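Local coordinates for putative esterase (Sulfolobus solfataricus P2, PDB 2RAU), which probably hydrolyses ester bonds, perhaps as a lipase, using the serine hydrolase machinery of an alpha/beta-hydrolase fold, at residues Ser251-Met265 against Gly326-Lys340. Numbering follows the deposited sequence.
Sequences SANPYDYPYSKKEDM and GYGHLDVYTGENSEK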
ATOM      1  N   SER A 251      -0.789   5.903 -13.959  1.00 23.97           N
ATOM      2  CA  SER A 251       0.115   5.468 -12.882  1.00 25.47           C
ATOM      3  C   SER A 251       1.420   6.266 -12.726  1.00 26.01           C
ATOM      4  O   SER A 251       2.051   6.237 -11.677  1.00 25.19           O
ATOM      5  CB  SER A 251       0.472   4.013 -13.131  1.00 27.36           C
ATOM      6  OG  SER A 251      -0.700   3.225 -13.209  1.00 29.47           O
ATOM      7  N   ALA A 252       1.858   6.909 -13.808  1.00 26.25           N
ATOM      8  CA  ALA A 252       3.095   7.669 -13.847  1.00 25.78           C
ATOM      9  C   ALA A 252       3.000   8.811 -14.878  1.00 25.40           C
ATOM     10  O   ALA A 252       2.132   8.813 -15.751  1.00 23.40           O
ATOM     11  CB  ALA A 252       4.263   6.735 -14.232  1.00 22.60           C
ATOM     12  N   ASN A 253       3.877   9.808 -14.727  1.00 28.98           N
ATOM     13  CA  ASN A 253       4.096  10.890 -15.702  1.00 23.44           C
ATOM     14  C   ASN A 253       5.585  10.918 -16.069  1.00 25.99           C
ATOM     15  O   ASN A 253       6.323  11.722 -15.505  1.00 27.07           O
ATOM     16  CB  ASN A 253       3.686  12.274 -15.166  1.00 24.73           C
ATOM     17  CG  ASN A 253       3.575  13.303 -16.232  1.00 26.37           C
ATOM     18  OD1 ASN A 253       4.001  13.068 -17.368  1.00 23.76           O
ATOM     19  ND2 ASN A 253       2.975  14.479 -15.898  1.00 22.35           N
ATOM     20  N   PRO A 254       6.018  10.062 -17.036  1.00 23.87           N
ATOM     21  CA  PRO A 254       7.390  10.054 -17.437  1.00 25.01           C
ATOM     22  C   PRO A 254       7.850  11.252 -18.234  1.00 25.56           C
ATOM     23  O   PRO A 254       9.056  11.366 -18.467  1.00 30.53           O
ATOM     24  CB  PRO A 254       7.476   8.813 -18.331  1.00 23.52           C
ATOM     25  CG  PRO A 254       6.206   7.996 -18.051  1.00 26.04           C
ATOM     26  CD  PRO A 254       5.235   9.054 -17.774  1.00 24.53           C
ATOM     27  N   TYR A 255       6.927  12.106 -18.695  1.00 25.18           N
ATOM     28  CA  TYR A 255       7.237  13.103 -19.743  1.00 24.34           C
ATOM     29  C   TYR A 255       7.317  14.540 -19.281  1.00 26.93           C
ATOM     30  O   TYR A 255       7.788  15.407 -20.042  1.00 28.58           O
ATOM     31  CB  TYR A 255       6.226  12.970 -20.916  1.00 22.37           C
ATOM     32  CG  TYR A 255       6.088  11.519 -21.336  1.00 21.14           C
ATOM     33  CD1 TYR A 255       7.202  10.806 -21.775  1.00 20.74           C
ATOM     34  CD2 TYR A 255       4.870  10.835 -21.245  1.00 23.68           C
ATOM     35  CE1 TYR A 255       7.125   9.524 -22.105  1.00 25.25           C
ATOM     36  CE2 TYR A 255       4.791   9.504 -21.612  1.00 22.18           C
ATOM     37  CZ  TYR A 255       5.925   8.862 -22.029  1.00 26.66           C
ATOM     38  OH  TYR A 255       5.907   7.526 -22.385  1.00 22.32           O
ATOM     39  N   ASP A 256       6.839  14.776 -18.060  1.00 24.13           N
ATOM     40  CA  ASP A 256       6.844  16.088 -17.478  1.00 23.50           C
ATOM     41  C   ASP A 256       6.769  15.890 -15.977  1.00 24.45           C
ATOM     42  O   ASP A 256       6.599  14.783 -15.512  1.00 22.93           O
ATOM     43  CB  ASP A 256       5.668  16.898 -18.001  1.00 23.83           C
ATOM     44  CG  ASP A 256       5.870  18.392 -17.861  1.00 31.22           C
ATOM     45  OD1 ASP A 256       6.839  18.852 -17.202  1.00 30.65           O
ATOM     46  OD2 ASP A 256       5.040  19.120 -18.415  1.00 34.07           O
ATOM     47  N   TYR A 257       6.884  16.990 -15.227  1.00 26.47           N
ATOM     48  CA  TYR A 257       6.867  16.963 -13.780  1.00 24.85           C
ATOM     49  C   TYR A 257       5.687  16.109 -13.268  1.00 25.83           C
ATOM     50  O   TYR A 257       4.547  16.311 -13.654  1.00 25.26           O
ATOM     51  CB  TYR A 257       6.779  18.380 -13.262  1.00 25.06           C
ATOM     52  CG  TYR A 257       6.959  18.495 -11.776  1.00 26.25           C
ATOM     53  CD1 TYR A 257       5.880  18.365 -10.913  1.00 22.66           C
ATOM     54  CD2 TYR A 257       8.213  18.709 -11.230  1.00 23.91           C
ATOM     55  CE1 TYR A 257       6.051  18.420  -9.541  1.00 24.50           C
ATOM     56  CE2 TYR A 257       8.386  18.791  -9.869  1.00 27.44           C
ATOM     57  CZ  TYR A 257       7.304  18.629  -9.019  1.00 26.62           C
ATOM     58  OH  TYR A 257       7.480  18.748  -7.638  1.00 23.55           O
ATOM     59  N   PRO A 258       5.945  15.206 -12.308  1.00 24.81           N
ATOM     60  CA  PRO A 258       7.187  14.992 -11.561  1.00 26.23           C
ATOM     61  C   PRO A 258       8.275  14.133 -12.155  1.00 27.68           C
ATOM     62  O   PRO A 258       9.191  13.806 -11.421  1.00 27.75           O
ATOM     63  CB  PRO A 258       6.664  14.427 -10.227  1.00 24.91           C
ATOM     64  CG  PRO A 258       5.530  13.653 -10.606  1.00 26.38           C
ATOM     65  CD  PRO A 258       4.863  14.381 -11.747  1.00 22.70           C
ATOM     66  N   TYR A 259       8.179  13.803 -13.452  1.00 28.15           N
ATOM     67  CA  TYR A 259       9.245  13.125 -14.215  1.00 24.91           C
ATOM     68  C   TYR A 259       9.550  11.743 -13.687  1.00 26.45           C
ATOM     69  O   TYR A 259      10.657  11.450 -13.228  1.00 26.26           O
ATOM     70  CB  TYR A 259      10.547  13.962 -14.245  1.00 26.48           C
ATOM     71  CG  TYR A 259      10.446  15.434 -14.636  1.00 24.00           C
ATOM     72  CD1 TYR A 259      10.235  15.831 -15.974  1.00 23.44           C
ATOM     73  CD2 TYR A 259      10.616  16.457 -13.694  1.00 21.70           C
ATOM     74  CE1 TYR A 259      10.157  17.175 -16.333  1.00 21.58           C
ATOM     75  CE2 TYR A 259      10.536  17.800 -14.069  1.00 26.37           C
ATOM     76  CZ  TYR A 259      10.306  18.147 -15.390  1.00 24.27           C
ATOM     77  OH  TYR A 259      10.235  19.450 -15.751  1.00 22.88           O
ATOM     78  N   SER A 260       8.540  10.892 -13.736  1.00 25.68           N
ATOM     79  CA  SER A 260       8.630   9.520 -13.230  1.00 23.35           C
ATOM     80  C   SER A 260       9.834   8.829 -13.851  1.00 23.97           C
ATOM     81  O   SER A 260      10.040   8.920 -15.084  1.00 22.60           O
ATOM     82  CB  SER A 260       7.345   8.754 -13.549  1.00 25.73           C
ATOM     83  OG  SER A 260       6.220   9.542 -13.240  1.00 23.38           O
ATOM     84  N   LYS A 261      10.583   8.113 -13.023  1.00 25.96           N
ATOM     85  CA  LYS A 261      11.799   7.377 -13.449  1.00 23.65           C
ATOM     86  C   LYS A 261      11.649   5.909 -13.366  1.00 25.00           C
ATOM     87  O   LYS A 261      11.062   5.398 -12.432  1.00 25.01           O
ATOM     88  CB  LYS A 261      12.925   7.783 -12.549  1.00 27.76           C
ATOM     89  CG  LYS A 261      13.280   9.272 -12.599  1.00 27.20           C
ATOM     90  CD  LYS A 261      13.909   9.645 -13.912  1.00 30.34           C
ATOM     91  CE  LYS A 261      14.467  11.031 -13.891  1.00 33.99           C
ATOM     92  NZ  LYS A 261      13.409  12.032 -13.847  1.00 30.55           N
ATOM     93  N   LYS A 262      12.178   5.208 -14.353  1.00 23.62           N
ATOM     94  CA  LYS A 262      12.195   3.725 -14.311  1.00 26.17           C
ATOM     95  C   LYS A 262      12.870   3.169 -13.077  1.00 24.12           C
ATOM     96  O   LYS A 262      12.485   2.107 -12.575  1.00 24.26           O
ATOM     97  CB  LYS A 262      12.830   3.122 -15.573  1.00 26.85           C
ATOM     98  CG  LYS A 262      14.312   3.332 -15.746  1.00 30.09           C
ATOM     99  CD  LYS A 262      14.778   2.787 -17.092  1.00 31.57           C
ATOM    100  CE  LYS A 262      16.296   2.791 -17.235  1.00 39.07           C
ATOM    101  NZ  LYS A 262      16.760   4.164 -17.319  1.00 28.77           N
ATOM    102  N   GLU A 263      13.893   3.867 -12.593  1.00 25.75           N
ATOM    103  CA  GLU A 263      14.642   3.452 -11.409  1.00 28.09           C
ATOM    104  C   GLU A 263      13.779   3.402 -10.148  1.00 28.78           C
ATOM    105  O   GLU A 263      14.081   2.650  -9.202  1.00 27.14           O
ATOM    106  CB  GLU A 263      15.835   4.387 -11.167  1.00 26.64           C
ATOM    107  CG  GLU A 263      16.944   4.306 -12.210  1.00 31.14           C
ATOM    108  CD  GLU A 263      16.649   5.002 -13.501  1.00 32.77           C
ATOM    109  OE1 GLU A 263      15.796   5.903 -13.601  1.00 24.09           O
ATOM    110  OE2 GLU A 263      17.331   4.639 -14.431  1.00 30.97           O
ATOM    111  N   ASP A 264      12.724   4.210 -10.149  1.00 26.95           N
ATOM    112  CA  ASP A 264      11.717   4.236  -9.066  1.00 27.45           C
ATOM    113  C   ASP A 264      10.552   3.280  -9.364  1.00 26.00           C
ATOM    114  O   ASP A 264      10.129   2.511  -8.487  1.00 25.96           O
ATOM    115  CB  ASP A 264      11.186   5.658  -8.841  1.00 26.30           C
ATOM    116  CG  ASP A 264      12.282   6.628  -8.416  1.00 31.90           C
ATOM    117  OD1 ASP A 264      13.223   6.188  -7.710  1.00 29.79           O
ATOM    118  OD2 ASP A 264      12.231   7.823  -8.788  1.00 27.52           O
HETATM  119  N   MSE A 265      10.076   3.280 -10.596  1.00 24.53           N
HETATM  120  CA  MSE A 265       8.827   2.568 -10.953  1.00 23.53           C
HETATM  121  C   MSE A 265       9.018   1.075 -11.085  1.00 26.27           C
HETATM  122  O   MSE A 265       8.173   0.293 -10.648  1.00 23.43           O
HETATM  123  CB  MSE A 265       8.201   3.079 -12.234  1.00 26.07           C
HETATM  124  CG  MSE A 265       7.761   4.547 -12.230  1.00 25.33           C
HETATM  125 SE   MSE A 265       6.248   4.707 -11.001  0.75 32.17          SE
HETATM  126  CE  MSE A 265       6.653   6.542 -10.452  1.00 32.90           C
ATOM    127  N   GLY A 326       0.291  17.125 -12.016  1.00 24.43           N
ATOM    128  CA  GLY A 326       1.143  16.322 -12.888  1.00 23.31           C
ATOM    129  C   GLY A 326       1.323  14.868 -12.499  1.00 25.25           C
ATOM    130  O   GLY A 326       1.854  14.079 -13.265  1.00 25.42           O
ATOM    131  N   TYR A 327       0.880  14.516 -11.297  1.00 24.90           N
ATOM    132  CA  TYR A 327       1.173  13.211 -10.745  1.00 22.34           C
ATOM    133  C   TYR A 327       0.309  12.113 -11.296  1.00 25.43           C
ATOM    134  O   TYR A 327      -0.920  12.258 -11.363  1.00 25.89           O
ATOM    135  CB  TYR A 327       0.956  13.225  -9.215  1.00 23.48           C
ATOM    136  CG  TYR A 327       2.145  13.681  -8.419  1.00 24.73           C
ATOM    137  CD1 TYR A 327       2.739  14.913  -8.666  1.00 27.16           C
ATOM    138  CD2 TYR A 327       2.648  12.909  -7.381  1.00 28.20           C
ATOM    139  CE1 TYR A 327       3.835  15.362  -7.918  1.00 24.25           C
ATOM    140  CE2 TYR A 327       3.754  13.352  -6.616  1.00 26.73           C
ATOM    141  CZ  TYR A 327       4.351  14.567  -6.911  1.00 24.71           C
ATOM    142  OH  TYR A 327       5.458  14.978  -6.221  1.00 26.24           O
ATOM    143  N   GLY A 328       0.958  11.017 -11.645  1.00 24.00           N
ATOM    144  CA  GLY A 328       0.261   9.759 -11.749  1.00 24.58           C
ATOM    145  C   GLY A 328       0.165   9.133 -10.363  1.00 27.45           C
ATOM    146  O   GLY A 328       0.763   9.612  -9.395  1.00 26.08           O
ATOM    147  N   HIS A 329      -0.570   8.033 -10.281  1.00 26.25           N
ATOM    148  CA  HIS A 329      -0.827   7.336  -9.027  1.00 24.03           C
ATOM    149  C   HIS A 329       0.428   6.982  -8.262  1.00 23.28           C
ATOM    150  O   HIS A 329       0.583   7.308  -7.061  1.00 24.22           O
ATOM    151  CB  HIS A 329      -1.661   6.081  -9.342  1.00 26.15           C
ATOM    152  CG  HIS A 329      -2.229   5.393  -8.138  1.00 27.81           C
ATOM    153  ND1 HIS A 329      -2.885   6.066  -7.126  1.00 26.85           N
ATOM    154  CD2 HIS A 329      -2.314   4.075  -7.834  1.00 30.44           C
ATOM    155  CE1 HIS A 329      -3.325   5.190  -6.237  1.00 27.08           C
ATOM    156  NE2 HIS A 329      -2.990   3.978  -6.641  1.00 27.01           N
ATOM    157  N   LEU A 330       1.349   6.305  -8.940  1.00 24.70           N
ATOM    158  CA  LEU A 330       2.544   5.837  -8.275  1.00 23.47           C
ATOM    159  C   LEU A 330       3.524   6.916  -7.908  1.00 23.42           C
ATOM    160  O   LEU A 330       4.373   6.662  -7.059  1.00 25.47           O
ATOM    161  CB  LEU A 330       3.213   4.736  -9.063  1.00 22.85           C
ATOM    162  CG  LEU A 330       2.396   3.447  -9.341  1.00 26.94           C
ATOM    163  CD1 LEU A 330       3.211   2.481 -10.207  1.00 28.63           C
ATOM    164  CD2 LEU A 330       1.986   2.777  -8.054  1.00 27.76           C
ATOM    165  N   ASP A 331       3.427   8.081  -8.548  1.00 25.56           N
ATOM    166  CA  ASP A 331       4.298   9.242  -8.192  1.00 25.29           C
ATOM    167  C   ASP A 331       4.040   9.751  -6.762  1.00 26.39           C
ATOM    168  O   ASP A 331       4.887  10.406  -6.166  1.00 23.02           O
ATOM    169  CB  ASP A 331       4.091  10.417  -9.170  1.00 23.33           C
ATOM    170  CG  ASP A 331       4.557  10.098 -10.576  1.00 21.27           C
ATOM    171  OD1 ASP A 331       5.745   9.693 -10.731  1.00 30.48           O
ATOM    172  OD2 ASP A 331       3.721  10.281 -11.511  1.00 28.46           O
ATOM    173  N   VAL A 332       2.862   9.454  -6.229  1.00 27.64           N
ATOM    174  CA  VAL A 332       2.512   9.800  -4.836  1.00 27.61           C
ATOM    175  C   VAL A 332       3.441   9.123  -3.803  1.00 25.44           C
ATOM    176  O   VAL A 332       3.732   9.680  -2.736  1.00 26.44           O
ATOM    177  CB  VAL A 332       1.008   9.497  -4.565  1.00 28.19           C
ATOM    178  CG1 VAL A 332       0.617   9.921  -3.122  1.00 26.88           C
ATOM    179  CG2 VAL A 332       0.126  10.257  -5.613  1.00 21.91           C
ATOM    180  N   TYR A 333       3.979   7.972  -4.183  1.00 23.46           N
ATOM    181  CA  TYR A 333       4.732   7.058  -3.321  1.00 25.31           C
ATOM    182  C   TYR A 333       6.238   6.984  -3.536  1.00 26.37           C
ATOM    183  O   TYR A 333       6.935   6.362  -2.770  1.00 27.68           O
ATOM    184  CB  TYR A 333       4.149   5.637  -3.477  1.00 25.37           C
ATOM    185  CG  TYR A 333       2.651   5.620  -3.479  1.00 23.87           C
ATOM    186  CD1 TYR A 333       1.938   6.135  -2.412  1.00 31.55           C
ATOM    187  CD2 TYR A 333       1.947   5.067  -4.527  1.00 29.03           C
ATOM    188  CE1 TYR A 333       0.540   6.176  -2.433  1.00 27.09           C
ATOM    189  CE2 TYR A 333       0.573   5.093  -4.557  1.00 22.39           C
ATOM    190  CZ  TYR A 333      -0.123   5.650  -3.505  1.00 25.08           C
ATOM    191  OH  TYR A 333      -1.495   5.675  -3.535  1.00 27.42           O
ATOM    192  N   THR A 334       6.752   7.615  -4.588  1.00 25.88           N
ATOM    193  CA  THR A 334       8.156   7.508  -4.932  1.00 26.19           C
ATOM    194  C   THR A 334       8.595   8.690  -5.807  1.00 25.15           C
ATOM    195  O   THR A 334       7.755   9.538  -6.197  1.00 24.40           O
ATOM    196  CB  THR A 334       8.483   6.174  -5.677  1.00 28.29           C
ATOM    197  OG1 THR A 334       9.905   6.016  -5.739  1.00 26.51           O
ATOM    198  CG2 THR A 334       7.839   6.156  -7.119  1.00 28.32           C
ATOM    199  N   GLY A 335       9.914   8.798  -6.032  1.00 25.02           N
ATOM    200  CA  GLY A 335      10.491   9.830  -6.865  1.00 25.43           C
ATOM    201  C   GLY A 335      10.986  10.995  -6.063  1.00 25.47           C
ATOM    202  O   GLY A 335      10.428  11.310  -5.029  1.00 24.72           O
ATOM    203  N   GLU A 336      12.038  11.649  -6.537  1.00 27.62           N
ATOM    204  CA  GLU A 336      12.657  12.724  -5.754  1.00 29.44           C
ATOM    205  C   GLU A 336      11.746  13.912  -5.436  1.00 27.64           C
ATOM    206  O   GLU A 336      11.917  14.559  -4.402  1.00 28.00           O
ATOM    207  CB  GLU A 336      13.951  13.180  -6.413  1.00 27.99           C
ATOM    208  CG  GLU A 336      13.765  13.786  -7.767  1.00 32.79           C
ATOM    209  CD  GLU A 336      15.063  14.394  -8.333  1.00 39.68           C
ATOM    210  OE1 GLU A 336      16.115  14.314  -7.656  1.00 49.17           O
ATOM    211  OE2 GLU A 336      14.997  14.961  -9.443  1.00 47.98           O
ATOM    212  N   ASN A 337      10.747  14.167  -6.275  1.00 26.48           N
ATOM    213  CA  ASN A 337       9.814  15.299  -6.030  1.00 27.25           C
ATOM    214  C   ASN A 337       8.710  15.002  -4.999  1.00 26.79           C
ATOM    215  O   ASN A 337       8.063  15.912  -4.478  1.00 24.99           O
ATOM    216  CB  ASN A 337       9.221  15.763  -7.361  1.00 26.82           C
ATOM    217  CG  ASN A 337      10.280  16.160  -8.353  1.00 26.50           C
ATOM    218  OD1 ASN A 337      10.429  15.577  -9.466  1.00 28.29           O
ATOM    219  ND2 ASN A 337      11.036  17.142  -7.980  1.00 19.52           N
ATOM    220  N   SER A 338       8.521  13.731  -4.685  1.00 26.22           N
ATOM    221  CA  SER A 338       7.539  13.306  -3.688  1.00 26.19           C
ATOM    222  C   SER A 338       7.941  13.774  -2.267  1.00 29.04           C
ATOM    223  O   SER A 338       7.090  13.941  -1.413  1.00 25.13           O
ATOM    224  CB  SER A 338       7.340  11.790  -3.729  1.00 25.32           C
ATOM    225  OG  SER A 338       8.427  11.065  -3.160  1.00 25.70           O
ATOM    226  N   GLU A 339       9.237  13.972  -2.023  1.00 27.45           N
ATOM    227  CA  GLU A 339       9.707  14.498  -0.779  1.00 26.87           C
ATOM    228  C   GLU A 339       9.067  15.842  -0.519  1.00 25.51           C
ATOM    229  O   GLU A 339       8.464  16.029   0.536  1.00 28.59           O
ATOM    230  CB  GLU A 339      11.230  14.621  -0.738  1.00 28.64           C
ATOM    231  CG  GLU A 339      11.740  15.030   0.653  1.00 27.37           C
ATOM    232  CD  GLU A 339      13.243  15.284   0.744  1.00 29.55           C
ATOM    233  OE1 GLU A 339      13.980  15.178  -0.274  1.00 31.44           O
ATOM    234  OE2 GLU A 339      13.688  15.622   1.859  1.00 33.92           O
ATOM    235  N   LYS A 340       9.191  16.769  -1.466  1.00 25.03           N
ATOM    236  CA  LYS A 340       8.623  18.100  -1.337  1.00 26.77           C
ATOM    237  C   LYS A 340       7.102  18.109  -1.336  1.00 24.88           C
ATOM    238  O   LYS A 340       6.494  18.801  -0.535  1.00 27.78           O
ATOM    239  CB  LYS A 340       9.107  19.008  -2.493  1.00 29.38           C
ATOM    240  CG  LYS A 340       8.360  20.342  -2.626  1.00 32.31           C
ATOM    241  CD  LYS A 340       8.958  21.247  -3.741  1.00 32.46           C
ATOM    242  CE  LYS A 340       8.757  20.703  -5.223  1.00 48.62           C
ATOM    243  NZ  LYS A 340       7.454  21.007  -5.953  1.00 50.32           N
TER
HETATM  244  O   HOH W   1       9.408  12.656  -8.242  1.00 20.08           O
HETATM  245  O   HOH W   2      13.103  12.654 -11.061  1.00 42.62           O
HETATM  246  O   HOH W   3      13.525  10.120  -8.750  1.00 27.17           O
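Pro258, preceded by a cis peptide bond, is a bump of residues 251-265: its CG sits over one face of the Tyr327 ring, a CH-pi contact 3.8 Å from the centroid, while its CD rests on Gly326 O. Gly326 presses CA against Tyr257 O, where a CB would clash. Beside the proline, Asp331 projects into the curl of 253-260. Ser260 OG donates to Asp331 OD1 at 2.6 Å, on the syn lone pair; OD2 takes Gly328 N on the anti lone pair and, weakly, Asn253 N. Exchanging Asp331 for alanine would probably leave the Ser260 hydroxyl proton and Gly328 N without their acceptor and open a gap beside Pro258. Selenomethionine Met265, bent at both chi2 (-68°) and chi3 (149°), lays SE on Leu330 CB (3.6 Å) and tucks CE between Asp331 OD1 and Thr334 CG2. Lys340 NZ reaches Tyr257 OH at 2.8 Å, a hydroxyl shared with Asp341. Leu330 N bonds to Ser251 O (2.8 Å), next to His329, which meets Ser152 and Asp177 in what is probably the catalytic triad. The contact thus packs the loop after helix 238-248 and the first turn of helix 262-270 against the His329-bearing loop after strand 320-324 and the start of helix 338-353.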